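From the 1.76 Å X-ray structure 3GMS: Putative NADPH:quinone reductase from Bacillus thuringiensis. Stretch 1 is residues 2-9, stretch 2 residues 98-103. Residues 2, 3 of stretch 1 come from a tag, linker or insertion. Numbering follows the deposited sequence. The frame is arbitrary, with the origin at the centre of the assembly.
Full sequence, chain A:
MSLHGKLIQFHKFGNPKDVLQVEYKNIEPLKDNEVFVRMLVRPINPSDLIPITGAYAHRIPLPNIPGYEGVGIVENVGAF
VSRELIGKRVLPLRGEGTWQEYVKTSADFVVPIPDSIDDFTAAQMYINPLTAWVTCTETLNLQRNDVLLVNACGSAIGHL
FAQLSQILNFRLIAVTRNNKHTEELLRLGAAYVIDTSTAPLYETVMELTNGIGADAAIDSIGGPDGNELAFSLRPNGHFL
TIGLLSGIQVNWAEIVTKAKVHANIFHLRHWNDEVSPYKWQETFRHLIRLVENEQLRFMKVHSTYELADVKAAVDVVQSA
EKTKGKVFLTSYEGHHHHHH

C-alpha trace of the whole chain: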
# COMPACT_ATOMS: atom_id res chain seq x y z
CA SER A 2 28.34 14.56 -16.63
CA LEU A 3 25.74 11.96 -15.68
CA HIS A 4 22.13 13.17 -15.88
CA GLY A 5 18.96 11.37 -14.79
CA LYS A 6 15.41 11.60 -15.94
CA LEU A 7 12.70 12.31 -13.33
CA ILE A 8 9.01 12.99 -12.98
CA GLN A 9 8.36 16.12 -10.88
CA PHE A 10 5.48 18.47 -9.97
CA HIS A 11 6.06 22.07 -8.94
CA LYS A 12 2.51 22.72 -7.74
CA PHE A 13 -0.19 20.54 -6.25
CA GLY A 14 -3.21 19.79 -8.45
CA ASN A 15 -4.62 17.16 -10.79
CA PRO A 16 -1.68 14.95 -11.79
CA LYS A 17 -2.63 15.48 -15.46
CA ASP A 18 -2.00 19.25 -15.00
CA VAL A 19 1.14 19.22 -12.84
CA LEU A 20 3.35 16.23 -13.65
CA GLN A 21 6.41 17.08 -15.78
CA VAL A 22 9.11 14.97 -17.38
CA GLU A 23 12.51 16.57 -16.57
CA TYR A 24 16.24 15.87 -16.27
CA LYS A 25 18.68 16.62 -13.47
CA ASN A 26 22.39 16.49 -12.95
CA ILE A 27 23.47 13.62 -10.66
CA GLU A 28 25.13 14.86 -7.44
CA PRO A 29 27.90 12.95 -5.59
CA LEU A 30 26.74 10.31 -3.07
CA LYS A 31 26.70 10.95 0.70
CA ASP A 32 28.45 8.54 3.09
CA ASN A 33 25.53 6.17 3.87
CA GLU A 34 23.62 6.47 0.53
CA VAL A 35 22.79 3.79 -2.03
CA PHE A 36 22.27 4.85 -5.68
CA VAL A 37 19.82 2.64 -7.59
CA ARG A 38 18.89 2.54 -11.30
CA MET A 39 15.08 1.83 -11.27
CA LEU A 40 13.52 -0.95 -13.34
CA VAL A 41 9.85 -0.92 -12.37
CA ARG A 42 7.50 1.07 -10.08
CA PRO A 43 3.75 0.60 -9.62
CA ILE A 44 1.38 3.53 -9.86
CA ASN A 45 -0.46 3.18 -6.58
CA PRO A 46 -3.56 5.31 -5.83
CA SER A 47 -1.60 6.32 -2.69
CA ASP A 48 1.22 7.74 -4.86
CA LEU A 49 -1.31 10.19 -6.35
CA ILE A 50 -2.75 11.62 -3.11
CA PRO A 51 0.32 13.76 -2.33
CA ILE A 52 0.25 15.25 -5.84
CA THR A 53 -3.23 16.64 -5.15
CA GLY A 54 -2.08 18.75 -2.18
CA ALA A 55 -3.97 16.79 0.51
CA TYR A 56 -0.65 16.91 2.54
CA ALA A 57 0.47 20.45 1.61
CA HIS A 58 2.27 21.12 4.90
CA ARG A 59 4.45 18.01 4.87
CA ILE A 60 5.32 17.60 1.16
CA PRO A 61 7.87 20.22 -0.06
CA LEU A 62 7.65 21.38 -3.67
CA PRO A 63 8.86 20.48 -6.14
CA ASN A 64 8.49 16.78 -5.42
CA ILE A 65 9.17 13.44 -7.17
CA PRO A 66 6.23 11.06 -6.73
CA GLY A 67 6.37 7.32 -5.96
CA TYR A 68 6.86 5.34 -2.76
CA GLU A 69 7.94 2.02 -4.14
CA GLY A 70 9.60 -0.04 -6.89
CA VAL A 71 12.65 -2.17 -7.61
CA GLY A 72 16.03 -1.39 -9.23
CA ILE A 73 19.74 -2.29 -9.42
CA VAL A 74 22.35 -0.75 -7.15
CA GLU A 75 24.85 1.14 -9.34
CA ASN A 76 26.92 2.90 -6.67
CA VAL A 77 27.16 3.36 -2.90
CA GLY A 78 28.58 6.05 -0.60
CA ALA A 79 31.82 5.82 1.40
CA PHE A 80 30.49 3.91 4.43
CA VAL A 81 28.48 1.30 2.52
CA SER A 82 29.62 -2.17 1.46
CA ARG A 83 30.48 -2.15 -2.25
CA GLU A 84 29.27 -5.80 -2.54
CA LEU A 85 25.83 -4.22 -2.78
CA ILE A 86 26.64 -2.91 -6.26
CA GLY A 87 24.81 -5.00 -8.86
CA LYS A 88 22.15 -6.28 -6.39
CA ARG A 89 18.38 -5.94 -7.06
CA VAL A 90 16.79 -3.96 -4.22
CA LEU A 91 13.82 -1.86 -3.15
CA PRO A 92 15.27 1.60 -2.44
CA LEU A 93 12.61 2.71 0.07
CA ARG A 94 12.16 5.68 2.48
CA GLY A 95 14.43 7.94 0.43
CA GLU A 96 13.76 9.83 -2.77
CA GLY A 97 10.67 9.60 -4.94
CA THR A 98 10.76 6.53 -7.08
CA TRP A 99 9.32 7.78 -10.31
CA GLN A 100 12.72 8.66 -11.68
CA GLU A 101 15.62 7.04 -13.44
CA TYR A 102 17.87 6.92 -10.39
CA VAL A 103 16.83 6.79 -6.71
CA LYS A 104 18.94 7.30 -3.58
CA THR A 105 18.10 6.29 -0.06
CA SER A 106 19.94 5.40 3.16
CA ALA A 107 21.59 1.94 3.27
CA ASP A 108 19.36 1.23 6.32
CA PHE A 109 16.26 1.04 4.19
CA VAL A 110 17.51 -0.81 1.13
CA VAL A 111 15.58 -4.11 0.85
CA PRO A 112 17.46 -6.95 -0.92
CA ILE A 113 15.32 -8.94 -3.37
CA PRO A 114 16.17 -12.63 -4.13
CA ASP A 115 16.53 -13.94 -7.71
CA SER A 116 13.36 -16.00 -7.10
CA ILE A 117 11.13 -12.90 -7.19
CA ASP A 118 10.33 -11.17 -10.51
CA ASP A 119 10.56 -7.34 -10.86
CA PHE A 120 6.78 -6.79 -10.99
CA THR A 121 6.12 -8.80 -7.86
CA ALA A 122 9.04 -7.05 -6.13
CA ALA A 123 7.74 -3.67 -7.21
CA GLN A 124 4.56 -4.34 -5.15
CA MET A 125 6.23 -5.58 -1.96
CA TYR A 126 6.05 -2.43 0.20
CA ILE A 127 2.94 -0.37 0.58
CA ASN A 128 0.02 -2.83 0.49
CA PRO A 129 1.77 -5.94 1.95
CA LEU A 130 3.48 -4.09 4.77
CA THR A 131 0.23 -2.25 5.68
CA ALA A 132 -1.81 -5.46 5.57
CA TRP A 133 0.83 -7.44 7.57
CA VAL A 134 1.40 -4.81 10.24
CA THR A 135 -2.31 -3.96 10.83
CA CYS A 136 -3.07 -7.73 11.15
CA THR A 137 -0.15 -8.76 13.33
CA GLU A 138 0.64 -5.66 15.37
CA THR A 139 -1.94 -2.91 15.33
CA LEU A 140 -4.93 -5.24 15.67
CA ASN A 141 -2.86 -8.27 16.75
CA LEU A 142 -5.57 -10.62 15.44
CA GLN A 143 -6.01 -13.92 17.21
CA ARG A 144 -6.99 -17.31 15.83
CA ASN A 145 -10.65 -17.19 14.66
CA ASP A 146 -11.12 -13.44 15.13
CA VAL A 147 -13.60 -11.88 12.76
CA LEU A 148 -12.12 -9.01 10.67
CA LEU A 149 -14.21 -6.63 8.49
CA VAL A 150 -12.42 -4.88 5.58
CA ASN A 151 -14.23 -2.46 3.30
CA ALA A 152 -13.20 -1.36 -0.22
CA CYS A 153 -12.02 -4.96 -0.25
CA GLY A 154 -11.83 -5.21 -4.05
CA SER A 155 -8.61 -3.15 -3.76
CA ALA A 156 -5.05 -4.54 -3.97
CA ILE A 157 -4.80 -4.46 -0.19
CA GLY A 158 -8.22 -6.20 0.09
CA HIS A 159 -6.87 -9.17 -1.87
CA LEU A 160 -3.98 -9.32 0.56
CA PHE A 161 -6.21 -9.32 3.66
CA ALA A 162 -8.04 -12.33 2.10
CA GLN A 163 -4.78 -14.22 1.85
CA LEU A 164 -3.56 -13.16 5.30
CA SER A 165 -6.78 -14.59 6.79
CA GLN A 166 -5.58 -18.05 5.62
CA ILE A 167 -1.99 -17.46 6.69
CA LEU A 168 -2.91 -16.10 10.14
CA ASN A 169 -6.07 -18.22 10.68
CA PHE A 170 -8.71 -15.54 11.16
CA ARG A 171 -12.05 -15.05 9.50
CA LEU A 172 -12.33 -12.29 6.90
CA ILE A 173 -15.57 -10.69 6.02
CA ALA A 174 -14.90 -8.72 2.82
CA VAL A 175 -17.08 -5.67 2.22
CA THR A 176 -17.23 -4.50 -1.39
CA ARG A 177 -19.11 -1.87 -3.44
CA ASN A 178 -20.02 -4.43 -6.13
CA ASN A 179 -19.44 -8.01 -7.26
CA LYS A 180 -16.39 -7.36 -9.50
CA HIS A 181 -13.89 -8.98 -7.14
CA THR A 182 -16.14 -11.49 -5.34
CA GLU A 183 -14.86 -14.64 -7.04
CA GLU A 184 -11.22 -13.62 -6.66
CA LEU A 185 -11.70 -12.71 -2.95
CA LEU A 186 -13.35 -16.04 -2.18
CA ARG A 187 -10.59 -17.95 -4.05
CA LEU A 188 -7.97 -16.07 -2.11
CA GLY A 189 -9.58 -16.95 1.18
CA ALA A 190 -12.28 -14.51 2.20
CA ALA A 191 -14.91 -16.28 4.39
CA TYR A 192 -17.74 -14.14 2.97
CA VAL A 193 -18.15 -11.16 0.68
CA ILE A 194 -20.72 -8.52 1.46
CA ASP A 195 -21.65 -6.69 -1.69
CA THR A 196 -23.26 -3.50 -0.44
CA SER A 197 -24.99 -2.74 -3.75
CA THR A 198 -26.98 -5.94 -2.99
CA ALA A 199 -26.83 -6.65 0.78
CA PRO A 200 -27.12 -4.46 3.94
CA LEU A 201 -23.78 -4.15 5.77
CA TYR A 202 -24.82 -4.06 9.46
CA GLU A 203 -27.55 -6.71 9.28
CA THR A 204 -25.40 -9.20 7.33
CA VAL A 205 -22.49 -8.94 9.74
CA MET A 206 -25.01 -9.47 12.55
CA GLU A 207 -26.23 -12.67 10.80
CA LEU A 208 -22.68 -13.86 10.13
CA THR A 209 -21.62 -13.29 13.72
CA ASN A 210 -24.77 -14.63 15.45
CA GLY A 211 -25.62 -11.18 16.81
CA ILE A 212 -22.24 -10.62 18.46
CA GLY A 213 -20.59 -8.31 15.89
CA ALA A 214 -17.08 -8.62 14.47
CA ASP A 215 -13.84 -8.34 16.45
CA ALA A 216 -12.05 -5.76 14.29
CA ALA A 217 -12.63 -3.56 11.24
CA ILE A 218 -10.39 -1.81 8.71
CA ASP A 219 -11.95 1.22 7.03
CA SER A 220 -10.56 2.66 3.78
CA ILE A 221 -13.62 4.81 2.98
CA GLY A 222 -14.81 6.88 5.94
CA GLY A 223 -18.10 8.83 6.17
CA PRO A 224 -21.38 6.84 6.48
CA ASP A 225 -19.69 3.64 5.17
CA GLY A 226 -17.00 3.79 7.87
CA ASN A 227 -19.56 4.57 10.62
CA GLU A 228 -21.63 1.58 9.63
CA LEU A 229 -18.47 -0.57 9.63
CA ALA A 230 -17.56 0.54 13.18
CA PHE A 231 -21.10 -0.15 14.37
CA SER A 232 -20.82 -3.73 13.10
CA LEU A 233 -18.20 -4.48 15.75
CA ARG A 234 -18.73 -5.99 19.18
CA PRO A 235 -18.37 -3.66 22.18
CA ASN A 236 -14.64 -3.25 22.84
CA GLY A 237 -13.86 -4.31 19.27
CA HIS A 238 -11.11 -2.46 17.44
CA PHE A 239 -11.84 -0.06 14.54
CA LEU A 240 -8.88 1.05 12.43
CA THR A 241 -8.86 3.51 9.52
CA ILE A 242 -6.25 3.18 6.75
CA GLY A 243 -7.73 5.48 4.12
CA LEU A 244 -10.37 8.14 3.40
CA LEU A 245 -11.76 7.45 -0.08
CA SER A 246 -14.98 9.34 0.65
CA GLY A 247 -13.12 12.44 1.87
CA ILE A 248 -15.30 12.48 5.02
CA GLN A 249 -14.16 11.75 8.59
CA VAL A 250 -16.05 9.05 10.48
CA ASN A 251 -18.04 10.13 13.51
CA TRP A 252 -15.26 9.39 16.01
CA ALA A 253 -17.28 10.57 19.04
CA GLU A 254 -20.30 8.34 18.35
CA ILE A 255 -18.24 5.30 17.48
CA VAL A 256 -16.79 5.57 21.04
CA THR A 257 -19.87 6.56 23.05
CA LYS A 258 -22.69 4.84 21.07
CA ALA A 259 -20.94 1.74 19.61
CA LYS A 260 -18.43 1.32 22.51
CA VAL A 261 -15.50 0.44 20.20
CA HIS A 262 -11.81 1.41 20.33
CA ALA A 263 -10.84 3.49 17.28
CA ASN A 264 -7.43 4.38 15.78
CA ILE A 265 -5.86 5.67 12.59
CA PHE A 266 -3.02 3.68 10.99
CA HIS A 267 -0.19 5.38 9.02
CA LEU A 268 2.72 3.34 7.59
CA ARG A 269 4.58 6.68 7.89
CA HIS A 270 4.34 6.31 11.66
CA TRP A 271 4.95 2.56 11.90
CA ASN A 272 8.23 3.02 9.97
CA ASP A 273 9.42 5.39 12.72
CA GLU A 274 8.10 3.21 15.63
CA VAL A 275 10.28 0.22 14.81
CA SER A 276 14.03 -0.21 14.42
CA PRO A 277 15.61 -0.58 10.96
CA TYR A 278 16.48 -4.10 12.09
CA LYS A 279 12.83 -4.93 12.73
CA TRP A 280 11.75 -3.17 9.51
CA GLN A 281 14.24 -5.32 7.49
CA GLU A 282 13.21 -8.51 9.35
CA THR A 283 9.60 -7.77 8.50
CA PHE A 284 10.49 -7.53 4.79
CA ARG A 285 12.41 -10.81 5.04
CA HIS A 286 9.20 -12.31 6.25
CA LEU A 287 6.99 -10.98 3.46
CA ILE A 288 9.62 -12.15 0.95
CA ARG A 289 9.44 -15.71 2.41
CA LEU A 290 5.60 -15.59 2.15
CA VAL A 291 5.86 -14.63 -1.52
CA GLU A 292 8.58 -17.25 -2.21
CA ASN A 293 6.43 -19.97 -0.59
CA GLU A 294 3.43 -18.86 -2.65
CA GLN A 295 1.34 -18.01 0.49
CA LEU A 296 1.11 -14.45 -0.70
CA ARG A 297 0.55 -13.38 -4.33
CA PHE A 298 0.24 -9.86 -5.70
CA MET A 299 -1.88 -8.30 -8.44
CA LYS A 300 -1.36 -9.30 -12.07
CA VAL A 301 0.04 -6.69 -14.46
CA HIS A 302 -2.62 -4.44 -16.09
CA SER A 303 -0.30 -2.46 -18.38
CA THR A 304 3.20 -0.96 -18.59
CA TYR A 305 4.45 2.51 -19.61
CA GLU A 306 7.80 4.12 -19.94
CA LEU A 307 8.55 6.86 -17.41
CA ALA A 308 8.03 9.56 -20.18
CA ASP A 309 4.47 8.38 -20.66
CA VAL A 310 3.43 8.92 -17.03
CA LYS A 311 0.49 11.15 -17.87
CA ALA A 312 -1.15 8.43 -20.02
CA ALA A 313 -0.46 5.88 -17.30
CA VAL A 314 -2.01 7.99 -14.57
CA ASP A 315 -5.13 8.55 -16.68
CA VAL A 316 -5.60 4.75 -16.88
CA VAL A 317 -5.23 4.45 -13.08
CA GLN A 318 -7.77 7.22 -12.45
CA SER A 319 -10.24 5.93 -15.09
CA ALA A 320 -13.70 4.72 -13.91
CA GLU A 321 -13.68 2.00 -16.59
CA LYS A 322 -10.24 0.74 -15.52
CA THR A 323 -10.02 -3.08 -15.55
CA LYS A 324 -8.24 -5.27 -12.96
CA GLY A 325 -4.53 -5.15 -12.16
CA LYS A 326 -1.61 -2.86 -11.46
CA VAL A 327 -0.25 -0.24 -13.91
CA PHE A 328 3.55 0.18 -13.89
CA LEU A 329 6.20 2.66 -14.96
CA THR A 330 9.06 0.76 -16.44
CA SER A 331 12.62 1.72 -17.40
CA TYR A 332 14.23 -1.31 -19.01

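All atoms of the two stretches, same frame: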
# COMPACT_ATOMS: atom_id res chain seq x y z
N SER A 2 28.67 14.99 -18.02
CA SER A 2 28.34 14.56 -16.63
C SER A 2 27.02 13.81 -16.64
O SER A 2 26.13 14.12 -17.44
CB SER A 2 28.22 15.76 -15.70
OG SER A 2 27.14 16.60 -16.08
N LEU A 3 26.90 12.85 -15.73
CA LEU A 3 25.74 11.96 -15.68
C LEU A 3 24.48 12.73 -15.28
O LEU A 3 24.48 13.46 -14.28
CB LEU A 3 26.00 10.79 -14.74
CG LEU A 3 24.88 9.73 -14.66
CD1 LEU A 3 24.75 8.97 -15.98
CD2 LEU A 3 25.10 8.76 -13.51
N HIS A 4 23.43 12.54 -16.08
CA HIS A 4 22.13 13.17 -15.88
C HIS A 4 21.09 12.06 -15.73
O HIS A 4 21.28 10.96 -16.21
CB HIS A 4 21.77 14.07 -17.06
CG HIS A 4 22.47 15.39 -17.05
ND1 HIS A 4 23.79 15.53 -17.43
CD2 HIS A 4 22.05 16.63 -16.68
CE1 HIS A 4 24.15 16.80 -17.31
NE2 HIS A 4 23.11 17.48 -16.85
N GLY A 5 20.00 12.37 -15.04
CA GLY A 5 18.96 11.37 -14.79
C GLY A 5 17.61 11.96 -15.09
O GLY A 5 17.34 13.14 -14.79
N LYS A 6 16.74 11.14 -15.65
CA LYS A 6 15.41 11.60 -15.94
C LYS A 6 14.58 11.50 -14.65
O LYS A 6 14.86 10.65 -13.79
CB LYS A 6 14.79 10.70 -17.01
CG LYS A 6 13.47 11.22 -17.56
CD LYS A 6 12.87 10.25 -18.58
CE LYS A 6 13.85 9.94 -19.72
NZ LYS A 6 13.07 9.62 -20.95
N LEU A 7 13.56 12.34 -14.53
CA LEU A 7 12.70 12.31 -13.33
C LEU A 7 11.35 12.85 -13.65
O LEU A 7 11.22 13.68 -14.55
CB LEU A 7 13.27 13.16 -12.20
CG LEU A 7 13.34 14.68 -12.35
CD1 LEU A 7 13.11 15.41 -11.01
CD2 LEU A 7 14.69 15.05 -12.89
N ILE A 8 10.33 12.38 -12.93
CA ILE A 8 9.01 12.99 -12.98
C ILE A 8 8.88 13.88 -11.74
O ILE A 8 9.16 13.43 -10.63
CB ILE A 8 7.87 11.93 -12.95
CG1 ILE A 8 8.05 10.90 -14.07
CG2 ILE A 8 6.52 12.60 -13.01
CD1 ILE A 8 8.19 11.50 -15.47
N GLN A 9 8.45 15.13 -11.93
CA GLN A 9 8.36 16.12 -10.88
C GLN A 9 7.07 16.92 -11.04
O GLN A 9 6.57 17.03 -12.17
CB GLN A 9 9.56 17.07 -11.06
CG GLN A 9 9.78 18.02 -9.98
CD GLN A 9 11.26 18.27 -9.72
OE1 GLN A 9 11.78 17.85 -8.70
NE2 GLN A 9 11.93 18.98 -10.62
N THR A 98 10.28 7.61 -6.22
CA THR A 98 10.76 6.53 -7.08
C THR A 98 10.47 6.69 -8.53
O THR A 98 10.97 5.91 -9.35
CB THR A 98 10.25 5.16 -6.63
OG1 THR A 98 8.81 5.14 -6.74
CG2 THR A 98 10.69 4.79 -5.16
N TRP A 99 9.62 7.66 -8.90
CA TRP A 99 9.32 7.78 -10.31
C TRP A 99 10.39 8.59 -11.02
O TRP A 99 10.13 9.70 -11.52
CB TRP A 99 7.98 8.45 -10.51
CG TRP A 99 6.81 7.62 -10.00
CD1 TRP A 99 6.85 6.44 -9.30
CD2 TRP A 99 5.43 7.97 -10.14
NE1 TRP A 99 5.52 6.01 -9.02
CE2 TRP A 99 4.66 6.95 -9.53
CE3 TRP A 99 4.77 9.05 -10.75
CZ2 TRP A 99 3.25 6.99 -9.49
CZ3 TRP A 99 3.38 9.09 -10.70
CH2 TRP A 99 2.65 8.07 -10.09
N GLN A 100 11.58 8.03 -11.02
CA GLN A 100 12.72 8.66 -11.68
C GLN A 100 13.71 7.59 -12.05
O GLN A 100 13.61 6.45 -11.60
CB GLN A 100 13.37 9.74 -10.78
CG GLN A 100 13.96 9.23 -9.51
CD GLN A 100 14.64 10.35 -8.70
OE1 GLN A 100 15.32 11.23 -9.27
NE2 GLN A 100 14.46 10.33 -7.37
N GLU A 101 14.70 7.98 -12.85
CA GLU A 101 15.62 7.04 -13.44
C GLU A 101 16.51 6.46 -12.35
O GLU A 101 16.77 5.25 -12.35
CB GLU A 101 16.46 7.76 -14.50
CG GLU A 101 17.44 6.87 -15.25
CD GLU A 101 18.08 7.58 -16.44
OE1 GLU A 101 17.75 8.77 -16.73
OE2 GLU A 101 18.89 6.89 -17.11
N TYR A 102 16.99 7.32 -11.47
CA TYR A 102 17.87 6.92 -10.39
C TYR A 102 17.34 7.38 -9.04
O TYR A 102 17.00 8.56 -8.87
CB TYR A 102 19.25 7.57 -10.56
CG TYR A 102 19.95 7.25 -11.86
CD1 TYR A 102 20.60 6.03 -12.03
CD2 TYR A 102 19.97 8.18 -12.89
CE1 TYR A 102 21.28 5.73 -13.22
CE2 TYR A 102 20.65 7.90 -14.09
CZ TYR A 102 21.30 6.67 -14.24
OH TYR A 102 21.99 6.36 -15.38
N VAL A 103 17.37 6.49 -8.05
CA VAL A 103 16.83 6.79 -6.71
C VAL A 103 17.91 6.55 -5.66
O VAL A 103 18.57 5.51 -5.70
CB VAL A 103 15.62 5.87 -6.40
CG1 VAL A 103 15.18 5.99 -4.91
CG2 VAL A 103 14.48 6.23 -7.36
O HOH W 1 21.45 8.58 -17.41
O HOH W 2 16.78 10.32 -11.70

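The two segments run nearly antiparallel, 171° apart, and pair through a single beta bridge between Leu-7 and Gln-100, whose CA atoms lie 4.0 Å apart. Two backbone hydrogen bonds flank it: Glu-101 N donates to Lys-6 O (2.8 Å) and Ile-8 N donates to Trp-99 O (3.0 Å).

Beyond the bridge, a side chain takes over the pairing. Glu-101 points toward the first strand with chi1 and chi2 both t, and this extended conformation carries OE1 to Lys-6 N, where it accepts a hydrogen bond of 2.8 Å at 162°. Lys-6 is thus held through its backbone at both N and O by one residue, while its own side chain leaves sideways, with CB 3.5 Å from Glu-101 OE1, and only its end leads away. The other carboxylate oxygen, Glu-101 OE2, accepts from water 1 (3.1 Å), which also donates to His-4 O (2.7 Å) and accepts from Tyr-102 OH (3.1 Å).

Tyr-102 leaves its backbone sideways, but its m rotamer brings the ring end nearer the first strand. The ring edge meets His-4 O (3.8 Å from Tyr-102 CE2) and Gly-5 CA (3.8 Å from Tyr-102 CD2). Gly-5 suits this approach: an ideal CB there would sit only 2.9 Å from Tyr-102 CD2, a clash. Further along, Leu-3, a tag residue, adds an apolar contact from CD2 to Tyr-102 CZ (4.4 Å).

At the bridge itself, Leu-7 and Gln-100 both adopt p at chi1, and their CB atoms approach to 3.7 Å; the end of Leu-7 then leads away. Water 2 accepts from Tyr-102 N (3.0 Å) and lies within hydrogen-bonding distance of Gln-100 OE1 (3.0 Å) and Lys-6 O (2.9 Å). Ile-8 and Trp-99 both direct CB toward the opposing segment, meeting CB to CB at 4.3 Å, before the indole turns away and its NE1 finds a partner elsewhere in the structure.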